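Local coordinates for protein Cg10997-pa (Drosophila melanogaster, PDB 2YV7) that probably switches between a soluble globular form and a membrane-inserted form that may conduct chloride in a pH-dependent way, at residues E196-Y209 with T247-I258. Residues are numbered along the deposited sequence; the frame is centred on the assembly and turned at random.
Sequences EIPTHLTALWRYMY and TPTFTTYIPIDI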
ATOM      1  N   GLU A 196       4.977   7.708 -17.209  1.00 22.46           N
ATOM      2  CA  GLU A 196       3.534   7.523 -17.092  1.00 26.80           C
ATOM      3  C   GLU A 196       3.155   6.158 -17.532  1.00 28.40           C
ATOM      4  O   GLU A 196       3.745   5.664 -18.466  1.00 29.45           O
ATOM      5  CB  GLU A 196       2.749   8.481 -17.989  1.00 35.49           C
ATOM      6  CG  GLU A 196       2.230   9.659 -17.221  1.00 49.66           C
ATOM      7  CD  GLU A 196       1.904  10.823 -18.126  1.00 49.99           C
ATOM      8  OE1 GLU A 196       1.933  10.640 -19.386  1.00 55.67           O
ATOM      9  OE2 GLU A 196       1.647  11.913 -17.576  1.00 52.88           O
ATOM     10  N   ILE A 197       2.128   5.594 -16.893  1.00 25.68           N
ATOM     11  CA  ILE A 197       1.580   4.258 -17.232  1.00 26.91           C
ATOM     12  C   ILE A 197       0.685   4.405 -18.434  1.00 26.51           C
ATOM     13  O   ILE A 197      -0.270   5.187 -18.417  1.00 28.25           O
ATOM     14  CB  ILE A 197       0.733   3.615 -16.069  1.00 27.26           C
ATOM     15  CG1 ILE A 197       1.591   3.401 -14.812  1.00 24.46           C
ATOM     16  CG2 ILE A 197       0.107   2.290 -16.582  1.00 23.77           C
ATOM     17  CD1 ILE A 197       0.782   3.064 -13.584  1.00 26.46           C
ATOM     18  N   PRO A 198       1.036   3.726 -19.531  1.00 26.75           N
ATOM     19  CA  PRO A 198       0.382   4.097 -20.788  1.00 27.44           C
ATOM     20  C   PRO A 198      -1.052   3.688 -20.870  1.00 29.22           C
ATOM     21  O   PRO A 198      -1.511   2.756 -20.128  1.00 29.20           O
ATOM     22  CB  PRO A 198       1.240   3.406 -21.871  1.00 28.45           C
ATOM     23  CG  PRO A 198       2.039   2.445 -21.204  1.00 30.41           C
ATOM     24  CD  PRO A 198       2.104   2.734 -19.710  1.00 27.31           C
ATOM     25  N   THR A 199      -1.780   4.430 -21.720  1.00 28.08           N
ATOM     26  CA  THR A 199      -3.254   4.321 -21.753  1.00 32.54           C
ATOM     27  C   THR A 199      -3.783   3.018 -22.341  1.00 33.64           C
ATOM     28  O   THR A 199      -4.938   2.641 -22.129  1.00 35.04           O
ATOM     29  CB  THR A 199      -3.861   5.487 -22.495  1.00 37.25           C
ATOM     30  OG1 THR A 199      -3.225   5.596 -23.781  1.00 37.10           O
ATOM     31  CG2 THR A 199      -3.646   6.770 -21.690  1.00 37.48           C
ATOM     32  N   HIS A 200      -2.931   2.287 -23.035  1.00 31.40           N
ATOM     33  CA  HIS A 200      -3.376   1.045 -23.655  1.00 31.27           C
ATOM     34  C   HIS A 200      -3.379  -0.123 -22.673  1.00 31.74           C
ATOM     35  O   HIS A 200      -3.803  -1.257 -23.014  1.00 28.04           O
ATOM     36  CB  HIS A 200      -2.548   0.729 -24.903  1.00 30.27           C
ATOM     37  CG  HIS A 200      -1.099   0.549 -24.624  1.00 31.80           C
ATOM     38  ND1 HIS A 200      -0.549  -0.688 -24.393  1.00 31.53           N
ATOM     39  CD2 HIS A 200      -0.083   1.443 -24.548  1.00 25.77           C
ATOM     40  CE1 HIS A 200       0.749  -0.546 -24.163  1.00 33.62           C
ATOM     41  NE2 HIS A 200       1.046   0.739 -24.223  1.00 33.35           N
ATOM     42  N   LEU A 201      -2.982   0.173 -21.424  1.00 27.57           N
ATOM     43  CA  LEU A 201      -3.088  -0.819 -20.379  1.00 24.15           C
ATOM     44  C   LEU A 201      -4.470  -0.746 -19.765  1.00 29.63           C
ATOM     45  O   LEU A 201      -4.637  -0.426 -18.583  1.00 27.65           O
ATOM     46  CB  LEU A 201      -1.955  -0.699 -19.350  1.00 25.34           C
ATOM     47  CG  LEU A 201      -0.529  -0.882 -19.906  1.00 26.90           C
ATOM     48  CD1 LEU A 201       0.591  -0.950 -18.804  1.00 26.54           C
ATOM     49  CD2 LEU A 201      -0.427  -2.130 -20.893  1.00 25.58           C
ATOM     50  N   THR A 202      -5.481  -1.050 -20.577  1.00 24.55           N
ATOM     51  CA  THR A 202      -6.876  -0.846 -20.169  1.00 30.55           C
ATOM     52  C   THR A 202      -7.290  -1.536 -18.869  1.00 23.56           C
ATOM     53  O   THR A 202      -7.974  -0.915 -18.045  1.00 30.98           O
ATOM     54  CB  THR A 202      -7.845  -1.192 -21.336  1.00 30.87           C
ATOM     55  OG1 THR A 202      -7.506  -0.358 -22.452  1.00 38.31           O
ATOM     56  CG2 THR A 202      -9.281  -0.801 -20.979  1.00 37.34           C
ATOM     57  N   ALA A 203      -6.883  -2.782 -18.678  1.00 23.96           N
ATOM     58  CA  ALA A 203      -7.350  -3.569 -17.477  1.00 22.09           C
ATOM     59  C   ALA A 203      -6.692  -3.010 -16.197  1.00 25.54           C
ATOM     60  O   ALA A 203      -7.310  -2.972 -15.096  1.00 25.76           O
ATOM     61  CB  ALA A 203      -7.050  -4.991 -17.643  1.00 23.71           C
ATOM     62  N   LEU A 204      -5.444  -2.588 -16.352  1.00 23.52           N
ATOM     63  CA  LEU A 204      -4.699  -1.952 -15.250  1.00 27.88           C
ATOM     64  C   LEU A 204      -5.314  -0.604 -14.862  1.00 26.10           C
ATOM     65  O   LEU A 204      -5.453  -0.283 -13.678  1.00 24.75           O
ATOM     66  CB  LEU A 204      -3.205  -1.858 -15.604  1.00 24.83           C
ATOM     67  CG  LEU A 204      -2.312  -1.429 -14.400  1.00 24.19           C
ATOM     68  CD1 LEU A 204      -2.401  -2.420 -13.194  1.00 26.86           C
ATOM     69  CD2 LEU A 204      -0.860  -1.189 -14.844  1.00 27.33           C
ATOM     70  N   TRP A 205      -5.707   0.186 -15.857  1.00 23.81           N
ATOM     71  CA  TRP A 205      -6.284   1.501 -15.552  1.00 24.59           C
ATOM     72  C   TRP A 205      -7.635   1.285 -14.899  1.00 29.91           C
ATOM     73  O   TRP A 205      -7.994   1.980 -13.955  1.00 29.54           O
ATOM     74  CB  TRP A 205      -6.349   2.358 -16.835  1.00 26.17           C
ATOM     75  CG  TRP A 205      -5.100   3.101 -17.045  1.00 28.44           C
ATOM     76  CD1 TRP A 205      -4.225   2.993 -18.107  1.00 26.17           C
ATOM     77  CD2 TRP A 205      -4.535   4.076 -16.148  1.00 25.62           C
ATOM     78  NE1 TRP A 205      -3.174   3.849 -17.920  1.00 27.40           N
ATOM     79  CE2 TRP A 205      -3.325   4.527 -16.739  1.00 28.91           C
ATOM     80  CE3 TRP A 205      -4.953   4.615 -14.904  1.00 25.99           C
ATOM     81  CZ2 TRP A 205      -2.507   5.504 -16.149  1.00 24.99           C
ATOM     82  CZ3 TRP A 205      -4.123   5.592 -14.269  1.00 25.91           C
ATOM     83  CH2 TRP A 205      -2.912   6.025 -14.910  1.00 28.10           C
ATOM     84  N   ARG A 206      -8.333   0.248 -15.337  1.00 27.29           N
ATOM     85  CA  ARG A 206      -9.651  -0.103 -14.754  1.00 27.41           C
ATOM     86  C   ARG A 206      -9.452  -0.571 -13.290  1.00 29.57           C
ATOM     87  O   ARG A 206     -10.221  -0.213 -12.408  1.00 27.75           O
ATOM     88  CB  ARG A 206     -10.321  -1.150 -15.613  1.00 32.26           C
ATOM     89  CG  ARG A 206     -11.697  -1.645 -15.105  1.00 37.18           C
ATOM     90  CD  ARG A 206     -12.415  -2.641 -16.088  1.00 40.81           C
ATOM     91  NE  ARG A 206     -11.525  -3.504 -16.888  1.00 48.57           N
ATOM     92  CZ  ARG A 206     -11.341  -3.391 -18.219  1.00 50.28           C
ATOM     93  NH1 ARG A 206     -11.993  -2.453 -18.924  1.00 52.86           N
ATOM     94  NH2 ARG A 206     -10.505  -4.217 -18.864  1.00 49.72           N
ATOM     95  N   TYR A 207      -8.388  -1.327 -13.026  1.00 24.97           N
ATOM     96  CA  TYR A 207      -8.083  -1.737 -11.663  1.00 24.08           C
ATOM     97  C   TYR A 207      -7.820  -0.486 -10.771  1.00 25.52           C
ATOM     98  O   TYR A 207      -8.324  -0.398  -9.646  1.00 24.92           O
ATOM     99  CB  TYR A 207      -6.819  -2.637 -11.715  1.00 23.30           C
ATOM    100  CG  TYR A 207      -6.347  -3.217 -10.411  1.00 22.77           C
ATOM    101  CD1 TYR A 207      -6.984  -4.308  -9.811  1.00 26.26           C
ATOM    102  CD2 TYR A 207      -5.210  -2.691  -9.805  1.00 23.53           C
ATOM    103  CE1 TYR A 207      -6.507  -4.896  -8.619  1.00 25.51           C
ATOM    104  CE2 TYR A 207      -4.692  -3.268  -8.596  1.00 25.90           C
ATOM    105  CZ  TYR A 207      -5.319  -4.355  -8.033  1.00 22.65           C
ATOM    106  OH  TYR A 207      -4.758  -4.860  -6.896  1.00 23.74           O
ATOM    107  N   MET A 208      -7.011   0.466 -11.272  1.00 24.36           N
ATOM    108  CA  MET A 208      -6.722   1.680 -10.509  1.00 28.05           C
ATOM    109  C   MET A 208      -7.985   2.525 -10.304  1.00 25.50           C
ATOM    110  O   MET A 208      -8.210   3.105  -9.213  1.00 25.82           O
ATOM    111  CB  MET A 208      -5.569   2.460 -11.167  1.00 23.41           C
ATOM    112  CG  MET A 208      -4.279   1.681 -11.062  1.00 23.83           C
ATOM    113  SD  MET A 208      -2.824   2.588 -11.589  1.00 26.52           S
ATOM    114  CE  MET A 208      -2.818   2.266 -13.331  1.00 26.86           C
ATOM    115  N   TYR A 209      -8.843   2.545 -11.313  1.00 28.05           N
ATOM    116  CA  TYR A 209     -10.096   3.246 -11.189  1.00 29.86           C
ATOM    117  C   TYR A 209     -10.821   2.707  -9.956  1.00 28.42           C
ATOM    118  O   TYR A 209     -11.216   3.472  -9.064  1.00 31.59           O
ATOM    119  CB  TYR A 209     -10.911   3.071 -12.448  1.00 37.60           C
ATOM    120  CG  TYR A 209     -12.242   3.730 -12.378  1.00 43.93           C
ATOM    121  CD1 TYR A 209     -12.355   5.111 -12.549  1.00 43.67           C
ATOM    122  CD2 TYR A 209     -13.381   2.989 -12.151  1.00 42.33           C
ATOM    123  CE1 TYR A 209     -13.596   5.739 -12.487  1.00 47.51           C
ATOM    124  CE2 TYR A 209     -14.613   3.595 -12.097  1.00 46.99           C
ATOM    125  CZ  TYR A 209     -14.709   4.982 -12.257  1.00 44.92           C
ATOM    126  OH  TYR A 209     -15.950   5.609 -12.218  1.00 47.65           O
ATOM    127  N   THR A 247      -0.214  22.244   0.405  1.00 42.06           N
ATOM    128  CA  THR A 247      -1.414  21.579   0.893  1.00 40.27           C
ATOM    129  C   THR A 247      -1.444  20.177   0.243  1.00 36.02           C
ATOM    130  O   THR A 247      -1.197  20.058  -0.961  1.00 38.26           O
ATOM    131  CB  THR A 247      -2.683  22.402   0.620  1.00 46.10           C
ATOM    132  OG1 THR A 247      -2.714  23.539   1.514  1.00 42.50           O
ATOM    133  CG2 THR A 247      -3.968  21.566   0.866  1.00 39.92           C
ATOM    134  N   PRO A 248      -1.658  19.138   1.062  1.00 36.38           N
ATOM    135  CA  PRO A 248      -1.662  17.770   0.506  1.00 32.49           C
ATOM    136  C   PRO A 248      -2.653  17.582  -0.615  1.00 34.90           C
ATOM    137  O   PRO A 248      -3.807  18.016  -0.506  1.00 34.18           O
ATOM    138  CB  PRO A 248      -2.078  16.877   1.682  1.00 34.85           C
ATOM    139  CG  PRO A 248      -2.270  17.761   2.882  1.00 35.52           C
ATOM    140  CD  PRO A 248      -1.827  19.155   2.533  1.00 34.97           C
ATOM    141  N   THR A 249      -2.222  16.935  -1.701  1.00 29.95           N
ATOM    142  CA  THR A 249      -3.173  16.567  -2.744  1.00 27.86           C
ATOM    143  C   THR A 249      -2.990  15.097  -3.043  1.00 26.13           C
ATOM    144  O   THR A 249      -2.008  14.541  -2.621  1.00 26.03           O
ATOM    145  CB  THR A 249      -2.934  17.345  -4.007  1.00 32.39           C
ATOM    146  OG1 THR A 249      -1.541  17.258  -4.359  1.00 32.40           O
ATOM    147  CG2 THR A 249      -3.338  18.831  -3.761  1.00 37.99           C
ATOM    148  N   PHE A 250      -3.986  14.495  -3.682  1.00 29.24           N
ATOM    149  CA  PHE A 250      -3.982  13.039  -3.971  1.00 31.99           C
ATOM    150  C   PHE A 250      -4.178  12.807  -5.458  1.00 33.78           C
ATOM    151  O   PHE A 250      -5.211  13.201  -5.995  1.00 30.15           O
ATOM    152  CB  PHE A 250      -5.132  12.392  -3.166  1.00 33.02           C
ATOM    153  CG  PHE A 250      -4.941  12.549  -1.710  1.00 33.26           C
ATOM    154  CD1 PHE A 250      -4.182  11.626  -0.988  1.00 34.74           C
ATOM    155  CD2 PHE A 250      -5.371  13.727  -1.061  1.00 36.29           C
ATOM    156  CE1 PHE A 250      -3.929  11.814   0.373  1.00 33.94           C
ATOM    157  CE2 PHE A 250      -5.093  13.922   0.322  1.00 35.98           C
ATOM    158  CZ  PHE A 250      -4.370  12.974   1.029  1.00 37.05           C
ATOM    159  N   THR A 251      -3.205  12.184  -6.131  1.00 28.66           N
ATOM    160  CA  THR A 251      -3.394  11.751  -7.524  1.00 24.39           C
ATOM    161  C   THR A 251      -4.477  10.643  -7.581  1.00 24.48           C
ATOM    162  O   THR A 251      -4.305   9.529  -7.021  1.00 27.12           O
ATOM    163  CB  THR A 251      -2.092  11.240  -8.138  1.00 26.80           C
ATOM    164  OG1 THR A 251      -1.168  12.355  -8.361  1.00 27.36           O
ATOM    165  CG2 THR A 251      -2.365  10.449  -9.478  1.00 29.07           C
ATOM    166  N   THR A 252      -5.525  10.910  -8.354  1.00 23.58           N
ATOM    167  CA  THR A 252      -6.631   9.981  -8.545  1.00 23.98           C
ATOM    168  C   THR A 252      -7.182   9.911  -9.970  1.00 26.65           C
ATOM    169  O   THR A 252      -8.125   9.111 -10.252  1.00 28.76           O
ATOM    170  CB  THR A 252      -7.838  10.213  -7.608  1.00 34.48           C
ATOM    171  OG1 THR A 252      -8.370  11.525  -7.853  1.00 31.10           O
ATOM    172  CG2 THR A 252      -7.482   9.978  -6.120  1.00 28.87           C
ATOM    173  N   TYR A 253      -6.624  10.707 -10.877  1.00 28.70           N
ATOM    174  CA  TYR A 253      -7.230  10.753 -12.218  1.00 30.26           C
ATOM    175  C   TYR A 253      -6.924   9.520 -13.023  1.00 29.77           C
ATOM    176  O   TYR A 253      -5.902   8.864 -12.824  1.00 28.43           O
ATOM    177  CB  TYR A 253      -6.790  12.011 -13.008  1.00 31.61           C
ATOM    178  CG  TYR A 253      -5.342  12.018 -13.373  1.00 29.97           C
ATOM    179  CD1 TYR A 253      -4.402  12.509 -12.483  1.00 30.35           C
ATOM    180  CD2 TYR A 253      -4.905  11.545 -14.606  1.00 32.20           C
ATOM    181  CE1 TYR A 253      -3.077  12.518 -12.800  1.00 34.80           C
ATOM    182  CE2 TYR A 253      -3.567  11.573 -14.934  1.00 33.85           C
ATOM    183  CZ  TYR A 253      -2.667  12.049 -14.022  1.00 33.28           C
ATOM    184  OH  TYR A 253      -1.311  12.068 -14.302  1.00 40.10           O
ATOM    185  N   ILE A 254      -7.809   9.229 -13.963  1.00 31.56           N
ATOM    186  CA  ILE A 254      -7.670   8.100 -14.886  1.00 32.18           C
ATOM    187  C   ILE A 254      -7.617   8.781 -16.293  1.00 34.11           C
ATOM    188  O   ILE A 254      -8.516   9.590 -16.617  1.00 33.08           O
ATOM    189  CB  ILE A 254      -8.845   7.145 -14.717  1.00 34.58           C
ATOM    190  CG1 ILE A 254      -9.001   6.651 -13.240  1.00 31.01           C
ATOM    191  CG2 ILE A 254      -8.768   5.968 -15.719  1.00 34.10           C
ATOM    192  CD1 ILE A 254      -7.805   5.743 -12.808  1.00 33.60           C
ATOM    193  N   PRO A 255      -6.540   8.539 -17.085  1.00 33.89           N
ATOM    194  CA  PRO A 255      -6.408   9.180 -18.402  1.00 30.45           C
ATOM    195  C   PRO A 255      -7.308   8.608 -19.491  1.00 35.80           C
ATOM    196  O   PRO A 255      -7.262   9.078 -20.627  1.00 38.51           O
ATOM    197  CB  PRO A 255      -4.899   9.040 -18.733  1.00 34.90           C
ATOM    198  CG  PRO A 255      -4.468   7.834 -17.963  1.00 35.69           C
ATOM    199  CD  PRO A 255      -5.371   7.692 -16.774  1.00 32.77           C
ATOM    200  N   ILE A 256      -8.141   7.634 -19.161  1.00 36.50           N
ATOM    201  CA  ILE A 256      -9.061   7.073 -20.175  1.00 44.97           C
ATOM    202  C   ILE A 256     -10.439   6.934 -19.596  1.00 45.63           C
ATOM    203  O   ILE A 256     -10.595   6.996 -18.384  1.00 41.49           O
ATOM    204  CB  ILE A 256      -8.583   5.700 -20.703  1.00 46.44           C
ATOM    205  CG1 ILE A 256      -8.379   4.704 -19.552  1.00 46.96           C
ATOM    206  CG2 ILE A 256      -7.282   5.863 -21.478  1.00 47.91           C
ATOM    207  CD1 ILE A 256      -8.220   3.248 -20.010  1.00 44.10           C
ATOM    208  N   ASP A 257     -11.430   6.761 -20.473  1.00 54.10           N
ATOM    209  CA  ASP A 257     -12.792   6.366 -20.080  1.00 59.01           C
ATOM    210  C   ASP A 257     -12.815   4.885 -19.723  1.00 60.25           C
ATOM    211  O   ASP A 257     -12.100   4.076 -20.345  1.00 59.44           O
ATOM    212  CB  ASP A 257     -13.781   6.605 -21.233  1.00 65.27           C
ATOM    213  CG  ASP A 257     -14.143   8.076 -21.425  1.00 68.39           C
ATOM    214  OD1 ASP A 257     -14.088   8.878 -20.453  1.00 68.57           O
ATOM    215  OD2 ASP A 257     -14.519   8.426 -22.570  1.00 69.09           O
ATOM    216  N   ILE A 258     -13.654   4.523 -18.752  1.00 59.49           N
ATOM    217  CA  ILE A 258     -13.624   3.163 -18.184  1.00 60.64           C
ATOM    218  C   ILE A 258     -14.737   2.183 -18.647  1.00 62.96           C
ATOM    219  O   ILE A 258     -15.935   2.405 -18.433  1.00 63.29           O
ATOM    220  CB  ILE A 258     -13.429   3.217 -16.629  1.00 57.30           C
ATOM    221  CG1 ILE A 258     -11.945   3.427 -16.322  1.00 54.35           C
ATOM    222  CG2 ILE A 258     -13.906   1.945 -15.925  1.00 57.29           C
ATOM    223  CD1 ILE A 258     -11.001   2.617 -17.222  1.00 54.95           C
TER
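T199 meets I256 through its CB, which lies 3.6 Å from I256 CG2, while T199 CG2 rests near the P255 ring. I256 carries CG1 between its own backbone N and carbonyl carbon (chi1 56°), a torsion that leaves CG2 for T199 and sends CD1 toward W205, 3.8 Å from W205 CB. The W205 indole is the main platform. P255 CD stands 3.4 Å from the centroid of its six-membered ring and 7° off the normal, the geometry of a CH-pi contact, and M208 CE packs on the opposite face. At the indole edge, I254 CD1 approaches W205 CE3 to 3.7 Å. The single N-H of W205 NE1 helps set the ring's rotation, shared between P198 O at 3.0 Å, in a bent bond, and a weak one to I197 O; the P198 carbonyl also accepts from L201 N, from the other side of its plane. Replacing W205 with an alanine is likely to take away the surface between P255 and M208 and deprive P198 O of the indole N-H. The next residue, R206, meets I258 CD1 through its backbone, 3.9 Å from R206 CA. One turn beyond W205, a chi1 of 178° swings the Y209 ring toward the tail, where I254 CG1 meets its edge and I258 CG2 lies over a face, 4.0 Å from Y209 CD2. No hydrogen bond crosses between the two segments; apolar packing joins the C-terminal tail to helix 202-212 of the all-helical GST-like C-terminal domain. Helix 173-193 flanks it, R186 hydrogen-bonding Y253 O and making a cation-pi contact with Y253, and helix 141-161 touches L201 and L204.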